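Local coordinates for protein pyridoxine 4-oxidase (Mesorhizobium loti, PDB 4HA6) that probably uses bound FAD to oxidise the 4-hydroxymethyl group of pyridoxine with molecular oxygen, as a member of the GMC oxidoreductase family, at residues Ala66-Gly78 / Ile437-Gly449. Residues are numbered along the deposited sequence; the frame is centred on the assembly and turned at random.
Sequences AGTAGRAHHWARG and IARSVITHHHPCG. With FAD (flavin-adenine dinucleotide), chain B; PXM (4-(aminomethyl)-5-(hydroxymethyl)-2-methylpyridin-3-ol), chain J.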
loop_
_atom_site.group_PDB
_atom_site.type_symbol
_atom_site.label_atom_id
_atom_site.label_comp_id
_atom_site.label_asym_id
_atom_site.label_seq_id
_atom_site.Cartn_x
_atom_site.Cartn_y
_atom_site.Cartn_z
ATOM N N ALA A 66 14.832 -13.014 10.571
ATOM C CA ALA A 66 15.052 -13.625 11.883
ATOM C C ALA A 66 13.811 -13.536 12.774
ATOM O O ALA A 66 13.541 -14.434 13.589
ATOM C CB ALA A 66 16.246 -12.965 12.572
ATOM N N GLY A 67 13.055 -12.456 12.613
ATOM C CA GLY A 67 11.845 -12.257 13.398
ATOM C C GLY A 67 10.648 -13.040 12.880
ATOM O O GLY A 67 9.618 -13.104 13.559
ATOM N N THR A 68 10.755 -13.624 11.683
ATOM C CA THR A 68 9.672 -14.491 11.194
ATOM C C THR A 68 10.205 -15.882 10.888
ATOM O O THR A 68 10.043 -16.386 9.768
ATOM C CB THR A 68 8.944 -13.919 9.938
ATOM O OG1 THR A 68 9.776 -14.083 8.780
ATOM C CG2 THR A 68 8.608 -12.446 10.127
ATOM N N ALA A 69 10.845 -16.481 11.894
ATOM C CA ALA A 69 11.357 -17.849 11.829
ATOM C C ALA A 69 12.318 -18.064 10.664
ATOM O O ALA A 69 12.356 -19.148 10.075
ATOM C CB ALA A 69 10.201 -18.856 11.763
ATOM N N GLY A 70 13.095 -17.037 10.334
ATOM C CA GLY A 70 14.031 -17.131 9.224
ATOM C C GLY A 70 13.400 -17.202 7.839
ATOM O O GLY A 70 14.109 -17.440 6.854
ATOM N N ARG A 71 12.084 -16.986 7.750
ATOM C CA ARG A 71 11.397 -17.016 6.454
ATOM C C ARG A 71 11.729 -15.797 5.589
ATOM O O ARG A 71 11.822 -14.669 6.085
ATOM C CB ARG A 71 9.876 -17.137 6.643
ATOM C CG ARG A 71 9.458 -18.378 7.440
ATOM C CD ARG A 71 8.034 -18.278 8.005
ATOM N NE ARG A 71 7.073 -17.904 6.972
ATOM C CZ ARG A 71 6.188 -16.918 7.093
ATOM N NH1 ARG A 71 6.124 -16.217 8.222
ATOM N NH2 ARG A 71 5.361 -16.635 6.093
ATOM N N ALA A 72 11.926 -16.043 4.297
ATOM C CA ALA A 72 12.041 -14.988 3.296
ATOM C C ALA A 72 10.651 -14.806 2.711
ATOM O O ALA A 72 9.868 -15.746 2.666
ATOM C CB ALA A 72 13.033 -15.395 2.203
ATOM N N HIS A 73 10.338 -13.608 2.250
ATOM C CA HIS A 73 8.977 -13.316 1.850
ATOM C C HIS A 73 8.908 -12.868 0.394
ATOM O O HIS A 73 9.847 -12.260 -0.125
ATOM C CB HIS A 73 8.416 -12.210 2.742
ATOM C CG HIS A 73 8.332 -12.587 4.187
ATOM N ND1 HIS A 73 7.136 -12.858 4.814
ATOM C CD2 HIS A 73 9.292 -12.730 5.132
ATOM C CE1 HIS A 73 7.363 -13.163 6.081
ATOM N NE2 HIS A 73 8.664 -13.088 6.301
ATOM N N HIS A 74 7.791 -13.151 -0.258
ATOM C CA HIS A 74 7.602 -12.703 -1.632
ATOM C C HIS A 74 6.777 -11.430 -1.646
ATOM O O HIS A 74 5.726 -11.374 -1.013
ATOM C CB HIS A 74 6.937 -13.802 -2.463
ATOM C CG HIS A 74 7.906 -14.797 -3.016
ATOM N ND1 HIS A 74 8.262 -14.829 -4.350
ATOM C CD2 HIS A 74 8.613 -15.784 -2.415
ATOM C CE1 HIS A 74 9.138 -15.796 -4.545
ATOM N NE2 HIS A 74 9.371 -16.391 -3.385
ATOM N N TRP A 75 7.261 -10.404 -2.345
ATOM C CA TRP A 75 6.561 -9.118 -2.420
ATOM C C TRP A 75 6.048 -8.829 -3.830
ATOM O O TRP A 75 6.792 -8.353 -4.688
ATOM C CB TRP A 75 7.479 -7.975 -1.971
ATOM C CG TRP A 75 7.590 -7.817 -0.456
ATOM C CD1 TRP A 75 7.199 -8.716 0.503
ATOM C CD2 TRP A 75 8.092 -6.670 0.255
ATOM N NE1 TRP A 75 7.447 -8.205 1.762
ATOM C CE2 TRP A 75 7.994 -6.950 1.635
ATOM C CE3 TRP A 75 8.622 -5.436 -0.147
ATOM C CZ2 TRP A 75 8.411 -6.040 2.620
ATOM C CZ3 TRP A 75 9.038 -4.534 0.829
ATOM C CH2 TRP A 75 8.929 -4.840 2.196
ATOM N N ALA A 76 4.769 -9.115 -4.061
ATOM C CA ALA A 76 4.130 -8.840 -5.351
ATOM C C ALA A 76 4.066 -7.340 -5.608
ATOM O O ALA A 76 3.733 -6.577 -4.708
ATOM C CB ALA A 76 2.719 -9.448 -5.391
ATOM N N ARG A 77 4.385 -6.916 -6.827
ATOM C CA ARG A 77 4.266 -5.504 -7.190
ATOM C C ARG A 77 3.802 -5.343 -8.640
ATOM O O ARG A 77 4.254 -6.072 -9.527
ATOM C CB ARG A 77 5.603 -4.779 -6.983
ATOM C CG ARG A 77 5.953 -4.466 -5.522
ATOM C CD ARG A 77 5.069 -3.343 -4.958
ATOM N NE ARG A 77 4.098 -3.826 -3.971
ATOM C CZ ARG A 77 3.213 -3.046 -3.353
ATOM N NH1 ARG A 77 3.175 -1.747 -3.618
ATOM N NH2 ARG A 77 2.375 -3.556 -2.460
ATOM N N GLY A 78 2.900 -4.394 -8.884
ATOM C CA GLY A 78 2.426 -4.137 -10.234
ATOM C C GLY A 78 3.505 -3.634 -11.193
ATOM O O GLY A 78 4.235 -2.689 -10.867
ATOM N N ILE A 437 3.155 -17.077 15.596
ATOM C CA ILE A 437 3.012 -15.800 14.888
ATOM C C ILE A 437 4.134 -15.622 13.850
ATOM O O ILE A 437 3.867 -15.282 12.694
ATOM C CB ILE A 437 2.953 -14.620 15.880
ATOM C CG1 ILE A 437 1.653 -14.689 16.696
ATOM C CG2 ILE A 437 3.054 -13.280 15.157
ATOM C CD1 ILE A 437 1.650 -13.759 17.928
ATOM N N ALA A 438 5.375 -15.895 14.258
ATOM C CA ALA A 438 6.547 -15.767 13.385
ATOM C C ALA A 438 6.451 -16.688 12.154
ATOM O O ALA A 438 6.919 -16.347 11.059
ATOM C CB ALA A 438 7.827 -16.069 14.181
ATOM N N ARG A 439 5.847 -17.856 12.348
ATOM C CA ARG A 439 5.684 -18.826 11.276
ATOM C C ARG A 439 4.522 -18.461 10.359
ATOM O O ARG A 439 4.522 -18.824 9.166
ATOM C CB ARG A 439 5.472 -20.232 11.865
ATOM C CG ARG A 439 6.769 -20.981 12.231
ATOM C CD ARG A 439 6.554 -22.038 13.336
ATOM N NE ARG A 439 5.365 -22.868 13.128
ATOM C CZ ARG A 439 4.496 -23.209 14.086
ATOM N NH1 ARG A 439 4.656 -22.802 15.343
ATOM N NH2 ARG A 439 3.446 -23.964 13.788
ATOM N N SER A 440 3.545 -17.730 10.898
ATOM C CA SER A 440 2.286 -17.474 10.183
ATOM C C SER A 440 2.193 -16.125 9.453
ATOM O O SER A 440 1.425 -15.986 8.478
ATOM C CB SER A 440 1.104 -17.606 11.152
ATOM O OG SER A 440 1.088 -16.528 12.067
ATOM N N VAL A 441 2.930 -15.116 9.920
ATOM C CA VAL A 441 2.780 -13.783 9.327
ATOM C C VAL A 441 3.177 -13.739 7.840
ATOM O O VAL A 441 4.169 -14.358 7.421
ATOM C CB VAL A 441 3.541 -12.679 10.119
ATOM C CG1 VAL A 441 2.861 -12.401 11.476
ATOM C CG2 VAL A 441 5.014 -13.041 10.311
ATOM N N ILE A 442 2.396 -13.003 7.052
ATOM C CA ILE A 442 2.749 -12.712 5.659
ATOM C C ILE A 442 2.617 -11.207 5.437
ATOM O O ILE A 442 2.013 -10.526 6.273
ATOM C CB ILE A 442 1.807 -13.443 4.688
ATOM C CG1 ILE A 442 0.348 -13.139 5.025
ATOM C CG2 ILE A 442 2.052 -14.961 4.716
ATOM C CD1 ILE A 442 -0.633 -13.926 4.179
ATOM N N THR A 443 3.159 -10.684 4.329
ATOM C CA THR A 443 3.017 -9.259 4.022
ATOM C C THR A 443 1.566 -8.863 3.710
ATOM O O THR A 443 0.830 -9.607 3.045
ATOM C CB THR A 443 3.946 -8.801 2.856
ATOM O OG1 THR A 443 3.682 -7.428 2.541
ATOM C CG2 THR A 443 3.732 -9.634 1.606
ATOM N N HIS A 444 1.167 -7.683 4.180
ATOM C CA HIS A 444 -0.161 -7.148 3.898
ATOM C C HIS A 444 -0.117 -6.307 2.619
ATOM O O HIS A 444 -1.140 -5.764 2.210
ATOM C CB HIS A 444 -0.619 -6.305 5.093
ATOM C CG HIS A 444 -2.097 -6.018 5.143
ATOM N ND1 HIS A 444 -2.921 -6.081 4.043
ATOM C CD2 HIS A 444 -2.886 -5.647 6.183
ATOM C CE1 HIS A 444 -4.157 -5.754 4.399
ATOM N NE2 HIS A 444 -4.160 -5.496 5.690
ATOM N N HIS A 445 1.074 -6.191 2.018
ATOM C CA HIS A 445 1.345 -5.519 0.800
ATOM C C HIS A 445 1.389 -4.031 0.840
ATOM O O HIS A 445 0.979 -3.421 -0.093
ATOM C CB HIS A 445 0.385 -5.943 -0.312
ATOM C CG HIS A 445 0.429 -7.372 -0.612
ATOM N ND1 HIS A 445 -0.435 -8.204 -0.140
ATOM C CD2 HIS A 445 1.355 -8.112 -1.241
ATOM C CE1 HIS A 445 -0.113 -9.387 -0.497
ATOM N NE2 HIS A 445 0.972 -9.328 -1.157
ATOM N N HIS A 446 1.878 -3.443 1.901
ATOM C CA HIS A 446 1.896 -1.992 2.073
ATOM C C HIS A 446 3.296 -1.408 2.292
ATOM O O HIS A 446 3.484 -0.654 3.255
ATOM C CB HIS A 446 1.010 -1.601 3.269
ATOM C CG HIS A 446 -0.376 -2.164 3.199
ATOM N ND1 HIS A 446 -1.098 -2.500 4.321
ATOM C CD2 HIS A 446 -1.164 -2.453 2.139
ATOM C CE1 HIS A 446 -2.273 -2.986 3.954
ATOM N NE2 HIS A 446 -2.343 -2.951 2.639
ATOM N N PRO A 447 4.268 -1.737 1.414
ATOM C CA PRO A 447 5.612 -1.167 1.611
ATOM C C PRO A 447 5.601 0.340 1.388
ATOM O O PRO A 447 4.862 0.804 0.507
ATOM C CB PRO A 447 6.449 -1.844 0.521
ATOM C CG PRO A 447 5.474 -2.175 -0.566
ATOM C CD PRO A 447 4.188 -2.526 0.166
ATOM N N CYS A 448 6.388 1.075 2.183
ATOM C CA CYS A 448 6.414 2.537 2.142
ATOM C C CYS A 448 7.591 3.075 2.960
ATOM O O CYS A 448 8.244 2.315 3.680
ATOM C CB CYS A 448 5.092 3.106 2.682
ATOM S SG CYS A 448 4.883 2.997 4.520
ATOM N N GLY A 449 7.882 4.370 2.820
ATOM C CA GLY A 449 8.779 5.067 3.740
ATOM C C GLY A 449 10.236 5.261 3.332
ATOM O O GLY A 449 11.010 5.896 4.048
HETATM P PA FAD B . 2.816 1.484 -7.632
HETATM O O1A FAD B . 1.305 1.607 -7.772
HETATM O O2A FAD B . 3.401 0.142 -7.295
HETATM O O5B FAD B . 3.460 2.023 -9.015
HETATM C C5B FAD B . 4.826 1.864 -9.387
HETATM C C4B FAD B . 4.829 1.880 -10.909
HETATM O O4B FAD B . 6.073 2.352 -11.435
HETATM C C3B FAD B . 4.623 0.477 -11.465
HETATM O O3B FAD B . 3.644 0.592 -12.512
HETATM C C2B FAD B . 5.988 0.073 -12.017
HETATM O O2B FAD B . 5.861 -0.816 -13.141
HETATM C C1B FAD B . 6.598 1.419 -12.398
HETATM N N9A FAD B . 8.088 1.488 -12.319
HETATM C C8A FAD B . 8.870 1.004 -11.330
HETATM N N7A FAD B . 10.180 1.272 -11.586
HETATM C C5A FAD B . 10.253 1.947 -12.757
HETATM C C6A FAD B . 11.333 2.533 -13.595
HETATM N N6A FAD B . 12.647 2.453 -13.214
HETATM N N1A FAD B . 10.966 3.156 -14.751
HETATM C C2A FAD B . 9.675 3.253 -15.132
HETATM N N3A FAD B . 8.654 2.743 -14.408
HETATM C C4A FAD B . 8.870 2.089 -13.231
HETATM N N1 FAD B . -3.723 -0.981 -0.875
HETATM C C2 FAD B . -4.940 -0.670 -0.392
HETATM O O2 FAD B . -5.116 0.474 0.085
HETATM N N3 FAD B . -5.960 -1.549 -0.376
HETATM C C4 FAD B . -5.840 -2.796 -0.863
HETATM O O4 FAD B . -6.799 -3.611 -0.829
HETATM C C4X FAD B . -4.530 -3.212 -1.413
HETATM N N5 FAD B . -4.316 -4.449 -1.906
HETATM C C5X FAD B . -3.111 -4.798 -2.422
HETATM C C6 FAD B . -2.905 -6.075 -2.938
HETATM C C7 FAD B . -1.671 -6.430 -3.474
HETATM C C7M FAD B . -1.466 -7.817 -4.031
HETATM C C8 FAD B . -0.561 -5.437 -3.499
HETATM C C8M FAD B . 0.775 -5.827 -4.073
HETATM C C9 FAD B . -0.755 -4.155 -2.988
HETATM C C9A FAD B . -1.994 -3.811 -2.445
HETATM N N10 FAD B . -2.201 -2.523 -1.923
HETATM C C10 FAD B . -3.460 -2.197 -1.397
HETATM C "C1'" FAD B . -1.110 -1.541 -1.924
HETATM C "C2'" FAD B . -1.282 -0.464 -2.984
HETATM O "O2'" FAD B . -1.653 -1.060 -4.237
HETATM C "C3'" FAD B . 0.062 0.256 -3.108
HETATM O "O3'" FAD B . 0.474 0.674 -1.796
HETATM C "C4'" FAD B . -0.032 1.456 -4.034
HETATM O "O4'" FAD B . -0.507 0.998 -5.311
HETATM C "C5'" FAD B . 1.321 2.163 -4.174
HETATM O "O5'" FAD B . 1.280 2.972 -5.347
HETATM P P FAD B . 2.607 3.721 -5.839
HETATM O O1P FAD B . 2.258 4.807 -6.848
HETATM O O2P FAD B . 3.461 4.074 -4.638
HETATM O O3P FAD B . 3.401 2.538 -6.574
HETATM N N1 PXM J . -5.708 -9.265 2.580
HETATM C C2 PXM J . -4.511 -8.953 2.088
HETATM C C2A PXM J . -3.373 -9.925 2.079
HETATM C C3 PXM J . -4.370 -7.672 1.577
HETATM O O3 PXM J . -3.152 -7.297 1.055
HETATM C C4 PXM J . -5.435 -6.745 1.586
HETATM C C5 PXM J . -6.686 -7.153 2.134
HETATM C C5A PXM J . -7.949 -6.318 2.217
HETATM O O5 PXM J . -7.819 -4.940 2.230
HETATM C C6 PXM J . -6.766 -8.459 2.627
HETATM C C4A PXM J . -5.162 -5.387 1.005
HETATM N N4 PXM J . -3.961 -4.773 1.492
HETATM O O HOH W 1 4.814 -12.592 2.991
HETATM O O HOH W 2 3.450 -11.081 -2.079
#
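Arg71 reaches the C-terminal end of the helix that finishes at Ser440 and bonds to Ala438 O in its last turn and to Val441 O just past its end. Arg71 NH1 and NH2 both donate to Val441 O, at 2.8 Å and 2.9 Å, that oxygen lying only 4° out of the guanidinium plane; NH1 also donates to Ala438 O. A bend at chi3 (51°) turns the guanidinium across the helix end, setting one face under Arg439 O, which is itself bonded by Ser344 and Ser346. Arg71 NE forms a salt bridge with Glu345; a leucine here would probably leave Ala438 O and Val441 O without these donors and Glu345 without its cationic mate.

His73 is satisfied at both ring nitrogens: His73 NE2 is hydrogen-bonded to Thr68 OG1 (2.9 Å), while ND1 meets a water that accepts from Thr443 N. Thr443 OG1 accepts from His445 N, an ST turn, and is also bonded to Asp291. Towards the cofactor, Arg77 NH2 makes a weak bond to His445 O (121°) and packs a guanidinium face on Pro447 CD, 3.4 Å from NH2. His445 lays a ring face on the flavin and donates a hydrogen bond from ND1 to pyridoxamine O3 at 3.1 Å.

The contact thus runs from helix 430-440 to the active site, between the 60-61/74-75 hairpin and strand 441-443, which pairs antiparallel with strand 293-302.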